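Local coordinates for AP endonuclease, family protein 2 (Mycobacterium smegmatis, PDB 5TNV) that binds magnesium at the mouth of a xylose isomerase-like TIM barrel and may act as an endonuclease, at residues 191-196 with 221-226. Sequence-based numbering, arbitrary orientation.
Sequences SLEMYE and NPDLGN
Asn221 O is gripped by two backbone amides, Met194 N from across the contact at 3.0 Å, and Asp223 N, closing the inverse gamma turn centred on Pro222. Met194 N thereby continues the parallel pairing of strands 189-193 and 218-221 just beyond the end of the first, where Asn221 N bonds Leu192 O (2.8 Å). Past the strands the two segments stay joined through a side chain: Asn226 ND2 donates to Met194 O over 2.9 Å, with the acceptor in the amide plane. Between these ties, Glu193 and Asp223 run side by side, carboxylate planes 33° apart. Glu193 reaches the metal with its chain extended, CG anti to the backbone N (chi1 -177°), and its OE2 stops 3.1 Å from Asp223 OD2, a closeness explained by the magnesium ion that both bind. His252 completes the protein ligands. The other carboxylate oxygens are also held, Glu193 OE1 by Asn139 ND2 and Asp223 OD1 by a salt bridge to Lys254. Away from the metal, Met194 bends at its thioether (chi3 60°) to bring CE within 3.5 Å of Leu224 CD2, an apolar contact backed by helix 237-244. This is the principle of TIM-barrel active sites at work: ligands sit at or just past the C-terminal ends of neighbouring strands, and the pairing and the turn are consistent with bringing the two carboxylates together. With both turned onto one cation, the magnesium probably offsets the repulsion between them.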
ATOM      1  N   SER A 191     -21.070 -23.272   0.629  1.00  5.19           N
ATOM      2  CA  SER A 191     -19.820 -22.992  -0.057  1.00  4.84           C
ATOM      3  C   SER A 191     -18.663 -23.617   0.736  1.00  4.98           C
ATOM      4  O   SER A 191     -18.711 -23.683   1.959  1.00  5.70           O
ATOM      5  CB  SER A 191     -19.595 -21.501  -0.247  1.00  5.14           C
ATOM      6  OG  SER A 191     -18.592 -21.268  -1.225  1.00  5.01           O
ATOM      7  N   LEU A 192     -17.648 -24.057  -0.014  1.00  5.05           N
ATOM      8  CA  LEU A 192     -16.461 -24.700   0.514  1.00  5.15           C
ATOM      9  C   LEU A 192     -15.235 -23.834   0.310  1.00  4.49           C
ATOM     10  O   LEU A 192     -14.825 -23.552  -0.808  1.00  5.21           O
ATOM     11  CB  LEU A 192     -16.211 -26.046  -0.187  1.00  5.59           C
ATOM     12  CG  LEU A 192     -17.416 -27.000  -0.281  1.00  6.49           C
ATOM     13  CD1 LEU A 192     -17.005 -28.246  -1.046  1.00  8.92           C
ATOM     14  CD2 LEU A 192     -17.946 -27.331   1.117  1.00  7.34           C
ATOM     15  N   GLU A 193     -14.672 -23.365   1.434  1.00  5.04           N
ATOM     16  CA  GLU A 193     -13.588 -22.385   1.410  1.00  4.59           C
ATOM     17  C   GLU A 193     -12.238 -23.034   1.138  1.00  4.58           C
ATOM     18  O   GLU A 193     -11.711 -23.801   1.965  1.00  5.21           O
ATOM     19  CB  GLU A 193     -13.579 -21.622   2.748  1.00  4.70           C
ATOM     20  CG  GLU A 193     -12.543 -20.543   2.815  1.00  5.17           C
ATOM     21  CD  GLU A 193     -12.615 -19.760   4.130  1.00  5.06           C
ATOM     22  OE1 GLU A 193     -13.609 -19.890   4.864  1.00  5.74           O
ATOM     23  OE2 GLU A 193     -11.655 -18.967   4.395  1.00  5.75           O
ATOM     24  N   MET A 194     -11.640 -22.665   0.009  1.00  4.31           N
ATOM     25  CA  MET A 194     -10.288 -23.128  -0.291  1.00  4.47           C
ATOM     26  C   MET A 194      -9.313 -22.583   0.728  1.00  4.09           C
ATOM     27  O   MET A 194      -9.340 -21.391   1.054  1.00  4.63           O
ATOM     28  CB  MET A 194      -9.896 -22.712  -1.710  1.00  4.43           C
ATOM     29  CG  MET A 194     -10.718 -23.408  -2.776  1.00  4.97           C
ATOM     30  SD  MET A 194     -10.306 -22.997  -4.466  1.00  5.48           S
ATOM     31  CE  MET A 194      -8.582 -23.533  -4.526  1.00  6.26           C
ATOM     32  N   TYR A 195      -8.421 -23.444   1.202  1.00  4.25           N
ATOM     33  CA  TYR A 195      -7.487 -23.130   2.295  1.00  4.51           C
ATOM     34  C   TYR A 195      -6.354 -24.152   2.184  1.00  4.31           C
ATOM     35  O   TYR A 195      -6.593 -25.337   1.916  1.00  4.96           O
ATOM     36  CB  TYR A 195      -8.190 -23.126   3.639  1.00  4.92           C
ATOM     37  CG  TYR A 195      -7.322 -22.740   4.826  1.00  4.50           C
ATOM     38  CD1 TYR A 195      -6.446 -23.673   5.391  1.00  4.55           C
ATOM     39  CD2 TYR A 195      -7.356 -21.480   5.375  1.00  4.35           C
ATOM     40  CE1 TYR A 195      -5.631 -23.365   6.452  1.00  4.66           C
ATOM     41  CE2 TYR A 195      -6.573 -21.158   6.479  1.00  4.82           C
ATOM     42  CZ  TYR A 195      -5.722 -22.077   6.997  1.00  4.40           C
ATOM     43  OH  TYR A 195      -4.959 -21.753   8.113  1.00  5.09           O
ATOM     44  N   GLU A 196      -5.148 -23.711   2.432  1.00  4.52           N
ATOM     45  CA  GLU A 196      -3.942 -24.528   2.307  1.00  4.63           C
ATOM     46  C   GLU A 196      -3.966 -25.752   3.209  1.00  4.53           C
ATOM     47  O   GLU A 196      -4.450 -25.766   4.346  1.00  4.83           O
ATOM     48  CB  GLU A 196      -2.718 -23.653   2.607  1.00  4.90           C
ATOM     49  CG  GLU A 196      -2.707 -22.942   3.948  1.00  4.77           C
ATOM     50  CD  GLU A 196      -3.368 -21.581   3.997  1.00  4.49           C
ATOM     51  OE1 GLU A 196      -4.311 -21.310   3.241  1.00  5.02           O
ATOM     52  OE2 GLU A 196      -2.943 -20.719   4.833  1.00  4.84           O
ATOM     53  N   ASN A 221     -15.678 -21.654  -2.699  1.00  4.23           N
ATOM     54  CA  ASN A 221     -15.351 -20.285  -2.294  1.00  3.96           C
ATOM     55  C   ASN A 221     -13.851 -20.142  -2.587  1.00  3.73           C
ATOM     56  O   ASN A 221     -13.016 -20.655  -1.813  1.00  4.18           O
ATOM     57  CB  ASN A 221     -15.679 -20.067  -0.828  1.00  4.45           C
ATOM     58  CG  ASN A 221     -15.047 -18.821  -0.266  1.00  4.08           C
ATOM     59  OD1 ASN A 221     -14.500 -17.985  -0.993  1.00  4.49           O
ATOM     60  ND2 ASN A 221     -15.123 -18.677   1.054  1.00  4.89           N
ATOM     61  N   PRO A 222     -13.480 -19.503  -3.683  1.00  3.86           N
ATOM     62  CA  PRO A 222     -12.110 -19.443  -4.148  1.00  4.04           C
ATOM     63  C   PRO A 222     -11.335 -18.336  -3.417  1.00  3.87           C
ATOM     64  O   PRO A 222     -10.986 -17.303  -4.001  1.00  4.12           O
ATOM     65  CB  PRO A 222     -12.252 -19.192  -5.645  1.00  4.74           C
ATOM     66  CG  PRO A 222     -13.453 -18.308  -5.731  1.00  4.60           C
ATOM     67  CD  PRO A 222     -14.387 -18.845  -4.666  1.00  4.44           C
ATOM     68  N   ASP A 223     -11.048 -18.578  -2.126  1.00  3.96           N
ATOM     69  CA  ASP A 223     -10.339 -17.597  -1.280  1.00  3.95           C
ATOM     70  C   ASP A 223      -8.849 -17.727  -1.577  1.00  3.68           C
ATOM     71  O   ASP A 223      -8.067 -18.179  -0.733  1.00  4.13           O
ATOM     72  CB  ASP A 223     -10.672 -17.841   0.168  1.00  4.09           C
ATOM     73  CG  ASP A 223     -10.163 -16.774   1.113  1.00  3.95           C
ATOM     74  OD1 ASP A 223      -9.498 -15.796   0.675  1.00  4.55           O
ATOM     75  OD2 ASP A 223     -10.435 -16.917   2.338  1.00  4.67           O
ATOM     76  N   LEU A 224      -8.470 -17.350  -2.801  1.00  3.76           N
ATOM     77  CA  LEU A 224      -7.113 -17.667  -3.259  1.00  3.49           C
ATOM     78  C   LEU A 224      -6.079 -16.750  -2.630  1.00  3.48           C
ATOM     79  O   LEU A 224      -4.871 -17.088  -2.716  1.00  3.93           O
ATOM     80  CB  LEU A 224      -7.016 -17.706  -4.780  1.00  4.08           C
ATOM     81  CG  LEU A 224      -7.945 -18.702  -5.460  1.00  4.94           C
ATOM     82  CD1 LEU A 224      -7.602 -18.833  -6.934  1.00  6.17           C
ATOM     83  CD2 LEU A 224      -7.948 -20.051  -4.777  1.00  8.11           C
ATOM     84  N   GLY A 225      -6.453 -15.683  -1.970  1.00  3.57           N
ATOM     85  CA  GLY A 225      -5.496 -14.984  -1.131  1.00  4.08           C
ATOM     86  C   GLY A 225      -4.846 -15.935  -0.106  1.00  3.80           C
ATOM     87  O   GLY A 225      -3.680 -15.734   0.231  1.00  3.92           O
ATOM     88  N   ASN A 226      -5.582 -16.928   0.363  1.00  3.54           N
ATOM     89  CA  ASN A 226      -5.025 -17.890   1.288  1.00  3.65           C
ATOM     90  C   ASN A 226      -3.763 -18.577   0.713  1.00  3.58           C
ATOM     91  O   ASN A 226      -2.861 -18.933   1.459  1.00  4.05           O
ATOM     92  CB  ASN A 226      -6.031 -18.963   1.661  1.00  3.84           C
ATOM     93  CG  ASN A 226      -7.175 -18.458   2.504  1.00  3.62           C
ATOM     94  OD1 ASN A 226      -7.033 -17.421   3.199  1.00  4.46           O
ATOM     95  ND2 ASN A 226      -8.287 -19.157   2.496  1.00  4.07           N
TER